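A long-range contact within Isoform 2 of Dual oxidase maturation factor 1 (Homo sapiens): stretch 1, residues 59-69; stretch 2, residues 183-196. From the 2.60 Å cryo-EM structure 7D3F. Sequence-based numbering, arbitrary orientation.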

# COMPACT_ATOMS: atom_id res chain seq x y z
N THR B 59 2.85 -27.09 -17.84
CA THR B 59 3.91 -27.24 -16.86
C THR B 59 4.17 -25.92 -16.18
O THR B 59 4.05 -25.80 -14.95
N SER B 60 4.39 -24.87 -16.98
CA SER B 60 4.72 -23.57 -16.41
C SER B 60 3.64 -23.16 -15.42
O SER B 60 3.93 -22.94 -14.23
N LEU B 61 2.39 -23.18 -15.86
CA LEU B 61 1.31 -22.74 -14.99
C LEU B 61 1.32 -23.56 -13.71
O LEU B 61 1.39 -23.00 -12.60
N PHE B 62 1.38 -24.89 -13.85
CA PHE B 62 1.36 -25.75 -12.68
C PHE B 62 2.45 -25.32 -11.72
O PHE B 62 2.16 -24.99 -10.56
N ILE B 63 3.68 -25.19 -12.22
CA ILE B 63 4.80 -24.82 -11.37
C ILE B 63 4.45 -23.56 -10.60
O ILE B 63 4.41 -23.56 -9.36
N GLY B 64 4.08 -22.50 -11.33
CA GLY B 64 3.74 -21.25 -10.67
C GLY B 64 2.69 -21.46 -9.61
O GLY B 64 2.92 -21.18 -8.43
N ALA B 65 1.57 -22.08 -10.00
CA ALA B 65 0.49 -22.31 -9.05
C ALA B 65 1.02 -23.03 -7.83
O ALA B 65 0.88 -22.56 -6.70
N ALA B 66 1.73 -24.14 -8.07
CA ALA B 66 2.24 -24.94 -6.97
C ALA B 66 3.01 -24.06 -6.00
O ALA B 66 2.66 -23.98 -4.81
N ILE B 67 3.97 -23.30 -6.53
CA ILE B 67 4.80 -22.46 -5.66
C ILE B 67 3.91 -21.58 -4.81
O ILE B 67 3.93 -21.65 -3.57
N LEU B 68 3.02 -20.82 -5.46
CA LEU B 68 2.16 -19.91 -4.72
C LEU B 68 1.34 -20.67 -3.70
O LEU B 68 1.31 -20.32 -2.51
N ALA B 69 0.71 -21.77 -4.13
CA ALA B 69 -0.09 -22.56 -3.21
C ALA B 69 0.77 -23.05 -2.05
O ALA B 69 0.40 -22.90 -0.88
N MET B 183 12.42 -18.03 0.58
CA MET B 183 12.99 -18.83 -0.50
C MET B 183 11.94 -19.16 -1.56
O MET B 183 12.25 -19.18 -2.76
N LEU B 184 10.70 -19.40 -1.15
CA LEU B 184 9.64 -19.69 -2.11
C LEU B 184 9.30 -18.46 -2.94
O LEU B 184 8.99 -18.58 -4.13
N TRP B 185 9.33 -17.27 -2.33
CA TRP B 185 9.12 -16.05 -3.11
C TRP B 185 10.25 -15.84 -4.10
O TRP B 185 10.02 -15.41 -5.24
N VAL B 186 11.49 -16.13 -3.70
CA VAL B 186 12.61 -16.06 -4.64
C VAL B 186 12.41 -17.04 -5.78
O VAL B 186 12.67 -16.73 -6.95
N ALA B 187 11.93 -18.25 -5.47
CA ALA B 187 11.66 -19.24 -6.50
C ALA B 187 10.56 -18.78 -7.45
O ALA B 187 10.63 -19.01 -8.66
N PHE B 188 9.52 -18.13 -6.91
CA PHE B 188 8.45 -17.60 -7.76
C PHE B 188 8.97 -16.50 -8.68
O PHE B 188 8.59 -16.43 -9.86
N LEU B 189 9.82 -15.62 -8.15
CA LEU B 189 10.42 -14.59 -9.00
C LEU B 189 11.29 -15.20 -10.09
O LEU B 189 11.27 -14.75 -11.24
N CYS B 190 12.05 -16.25 -9.74
CA CYS B 190 12.86 -16.94 -10.74
C CYS B 190 11.98 -17.62 -11.78
O CYS B 190 12.34 -17.68 -12.96
N TRP B 191 10.82 -18.14 -11.37
CA TRP B 191 9.88 -18.72 -12.32
C TRP B 191 9.34 -17.67 -13.28
O TRP B 191 9.23 -17.91 -14.49
N LEU B 192 9.01 -16.49 -12.76
CA LEU B 192 8.57 -15.39 -13.62
C LEU B 192 9.65 -15.02 -14.62
O LEU B 192 9.38 -14.84 -15.82
N LEU B 193 10.89 -14.90 -14.15
CA LEU B 193 12.00 -14.54 -15.03
C LEU B 193 12.25 -15.62 -16.08
O LEU B 193 12.55 -15.32 -17.23
N ALA B 194 12.14 -16.90 -15.68
CA ALA B 194 12.32 -17.99 -16.63
C ALA B 194 11.23 -17.96 -17.70
O ALA B 194 11.52 -18.16 -18.89
N ASN B 195 9.98 -17.72 -17.30
CA ASN B 195 8.91 -17.62 -18.28
C ASN B 195 9.14 -16.45 -19.23
O ASN B 195 8.88 -16.56 -20.43
N VAL B 196 9.62 -15.32 -18.71
CA VAL B 196 9.89 -14.16 -19.56
C VAL B 196 11.01 -14.47 -20.55
O VAL B 196 10.90 -14.17 -21.75

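Both stretches are helical throughout, and each helix extends beyond its stretch at both ends. Their N-to-C directions differ by 161°, so they run nearly antiparallel, and their axes approach to 9.6 Å. The CA register fixes the alignment: Ser-60 CA lies 7.5 Å from Asn-195 CA, and Ile-67 CA lies 6.4 Å from Phe-188 CA. The start of stretch 1 therefore meets the end of stretch 2, and the contact buries 495 Å² counted over both sides.

Two reciprocal knobs define the shape of the interface. The first is Trp-191, whose CA-to-CB bond points toward stretch 1 and whose t rotamer (chi1 170°, chi2 81°) lays the indole into a hollow formed by Ser-60, Ile-63, Gly-64 and Ile-67. Gly-64 makes the floor of this hollow. Gly-64 CA sits 3.7 Å from the centroid of the six-membered ring of Trp-191, only 13° off the ring normal, which is CH-pi geometry over the face. The fit depends on the absence of a side chain here: an ideal CB built on Gly-64 would fall 2.6 Å from Trp-191 CZ2, a clash. Ile-63, in the m,t rotamer, closes another part of the hollow, with Ile-63 CG2 3.6 Å from Trp-191 CD1.

The second knob is Ile-67, also m,t and directed toward stretch 2, where it enters a hollow among Leu-184, Ala-187, Phe-188 and Trp-191. Its two branches reach different parts of this pocket. Ile-67 CG2 approaches Leu-184 O at 3.5 Å and Phe-188 CB at 3.8 Å, whereas Ile-67 CD1 comes within 4.3 Å of both Ala-187 CB and Trp-191 CB. Ala-187 forms one wall with both its backbone and its methyl, since Ile-67 CD1 also lies 4.0 Å from Ala-187 O, and the contact of Ile-67 CD1 with Trp-191 CB joins the two knobs directly.

Leu-68 extends the apolar contact along one flank. Its CA-to-CB bond points sideways, but the m,t rotamer (chi1 -76°, chi2 -177°) brings the end of the side chain nearer. Leu-68 CD2 lies 4.0 Å from the centroid of the Phe-188 ring and 16° off its normal, again CH-pi geometry over a face, while Leu-68 CG reaches Phe-188 CE1 at 3.6 Å. Phe-188 itself points toward stretch 1 in a t rotamer (chi1 179°). Trp-185 starts away from stretch 1, yet its ring returns far enough for Trp-185 CZ3 to lie 4.0 Å from Leu-68 CD2.

Polar contacts gather around Ser-60, whose chi1 is t. Ser-60 OG donates a very short hydrogen bond to Asn-195 OD1 at 2.5 Å. Trp-191 NE1 makes weak hydrogen bonds to Ser-60 O at 3.1 Å and Ser-60 OG at 3.3 Å; the N-H...acceptor angles of 123° and 124° are far from linear. Asn-195 has an off-well chi1 of -92°, and Asn-195 ND2 donates to Trp-191 O at 3.1 Å and 164°, tethering the amide to its own helix.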

# COMPACT_ATOMS: atom_id res chain seq x y z
CB THR B 59 5.18 -27.77 -17.53
OG1 THR B 59 4.96 -29.11 -18.00
CG2 THR B 59 6.34 -27.79 -16.54
CB SER B 60 4.85 -22.52 -17.52
OG SER B 60 5.15 -21.25 -16.98
CB LEU B 61 -0.04 -22.85 -15.70
CG LEU B 61 -0.30 -21.79 -16.78
CD1 LEU B 61 -1.70 -21.92 -17.34
CD2 LEU B 61 -0.07 -20.40 -16.20
CB PHE B 62 1.54 -27.21 -13.10
CG PHE B 62 1.65 -28.16 -11.94
CD1 PHE B 62 2.86 -28.74 -11.61
CD2 PHE B 62 0.54 -28.47 -11.18
CE1 PHE B 62 2.96 -29.62 -10.54
CE2 PHE B 62 0.63 -29.35 -10.11
CZ PHE B 62 1.85 -29.92 -9.79
CB ILE B 63 6.08 -24.64 -12.20
CG1 ILE B 63 6.52 -25.97 -12.81
CG2 ILE B 63 7.19 -24.04 -11.34
CD1 ILE B 63 7.70 -25.85 -13.75
CB ALA B 65 -0.64 -23.10 -9.71
CB ALA B 66 3.11 -26.07 -7.49
CB ILE B 67 5.78 -21.62 -6.50
CG1 ILE B 67 6.77 -22.53 -7.23
CG2 ILE B 67 6.52 -20.63 -5.62
CD1 ILE B 67 7.79 -21.79 -8.07
CB LEU B 68 1.27 -19.12 -5.68
CG LEU B 68 1.95 -17.99 -6.44
CD1 LEU B 68 0.95 -17.24 -7.31
CD2 LEU B 68 2.64 -17.04 -5.48
CB ALA B 69 -0.75 -23.72 -3.94
CB MET B 183 13.61 -20.11 0.06
CG MET B 183 14.94 -19.89 0.76
SD MET B 183 15.57 -21.37 1.57
CE MET B 183 17.24 -20.86 1.98
CB LEU B 184 8.41 -20.23 -1.40
CG LEU B 184 8.55 -21.65 -0.86
CD1 LEU B 184 7.35 -22.01 -0.01
CD2 LEU B 184 8.72 -22.64 -2.00
CB TRP B 185 8.99 -14.85 -2.17
CG TRP B 185 7.61 -14.67 -1.63
CD1 TRP B 185 7.23 -14.74 -0.32
CD2 TRP B 185 6.42 -14.41 -2.38
NE1 TRP B 185 5.87 -14.53 -0.21
CE2 TRP B 185 5.35 -14.32 -1.46
CE3 TRP B 185 6.15 -14.23 -3.74
CZ2 TRP B 185 4.04 -14.07 -1.85
CZ3 TRP B 185 4.84 -13.98 -4.13
CH2 TRP B 185 3.81 -13.90 -3.19
CB VAL B 186 13.94 -16.30 -3.91
CG1 VAL B 186 15.09 -16.34 -4.90
CG2 VAL B 186 14.19 -15.22 -2.87
CB ALA B 187 11.29 -20.58 -5.86
CB PHE B 188 7.30 -17.09 -6.89
CG PHE B 188 6.16 -16.50 -7.67
CD1 PHE B 188 5.25 -17.32 -8.31
CD2 PHE B 188 6.00 -15.13 -7.76
CE1 PHE B 188 4.20 -16.78 -9.03
CE2 PHE B 188 4.96 -14.58 -8.47
CZ PHE B 188 4.05 -15.41 -9.11
CB LEU B 189 11.24 -13.62 -8.14
CG LEU B 189 11.98 -12.50 -8.87
CD1 LEU B 189 11.65 -11.15 -8.26
CD2 LEU B 189 13.48 -12.75 -8.85
CB CYS B 190 13.78 -17.95 -10.07
SG CYS B 190 15.07 -17.21 -9.03
CB TRP B 191 8.73 -19.40 -11.57
CG TRP B 191 7.58 -19.82 -12.44
CD1 TRP B 191 7.51 -20.94 -13.21
CD2 TRP B 191 6.34 -19.12 -12.62
NE1 TRP B 191 6.30 -20.98 -13.87
CE2 TRP B 191 5.57 -19.88 -13.52
CE3 TRP B 191 5.81 -17.93 -12.11
CZ2 TRP B 191 4.29 -19.48 -13.92
CZ3 TRP B 191 4.55 -17.54 -12.51
CH2 TRP B 191 3.80 -18.31 -13.41
CB LEU B 192 8.18 -14.18 -12.77
CG LEU B 192 6.86 -14.20 -12.01
CD1 LEU B 192 6.76 -12.99 -11.10
CD2 LEU B 192 5.69 -14.24 -12.97
CB LEU B 193 13.26 -14.26 -14.22
CG LEU B 193 13.19 -12.98 -13.37
CD1 LEU B 193 14.51 -12.74 -12.65
CD2 LEU B 193 12.81 -11.79 -14.23
CB ALA B 194 12.31 -19.33 -15.90
CB ASN B 195 7.56 -17.47 -17.57
CG ASN B 195 6.88 -18.80 -17.32
OD1 ASN B 195 5.99 -19.20 -18.06
ND2 ASN B 195 7.32 -19.50 -16.28
CB VAL B 196 10.22 -12.93 -18.70
CG1 VAL B 196 10.81 -11.82 -19.57
CG2 VAL B 196 8.97 -12.43 -18.00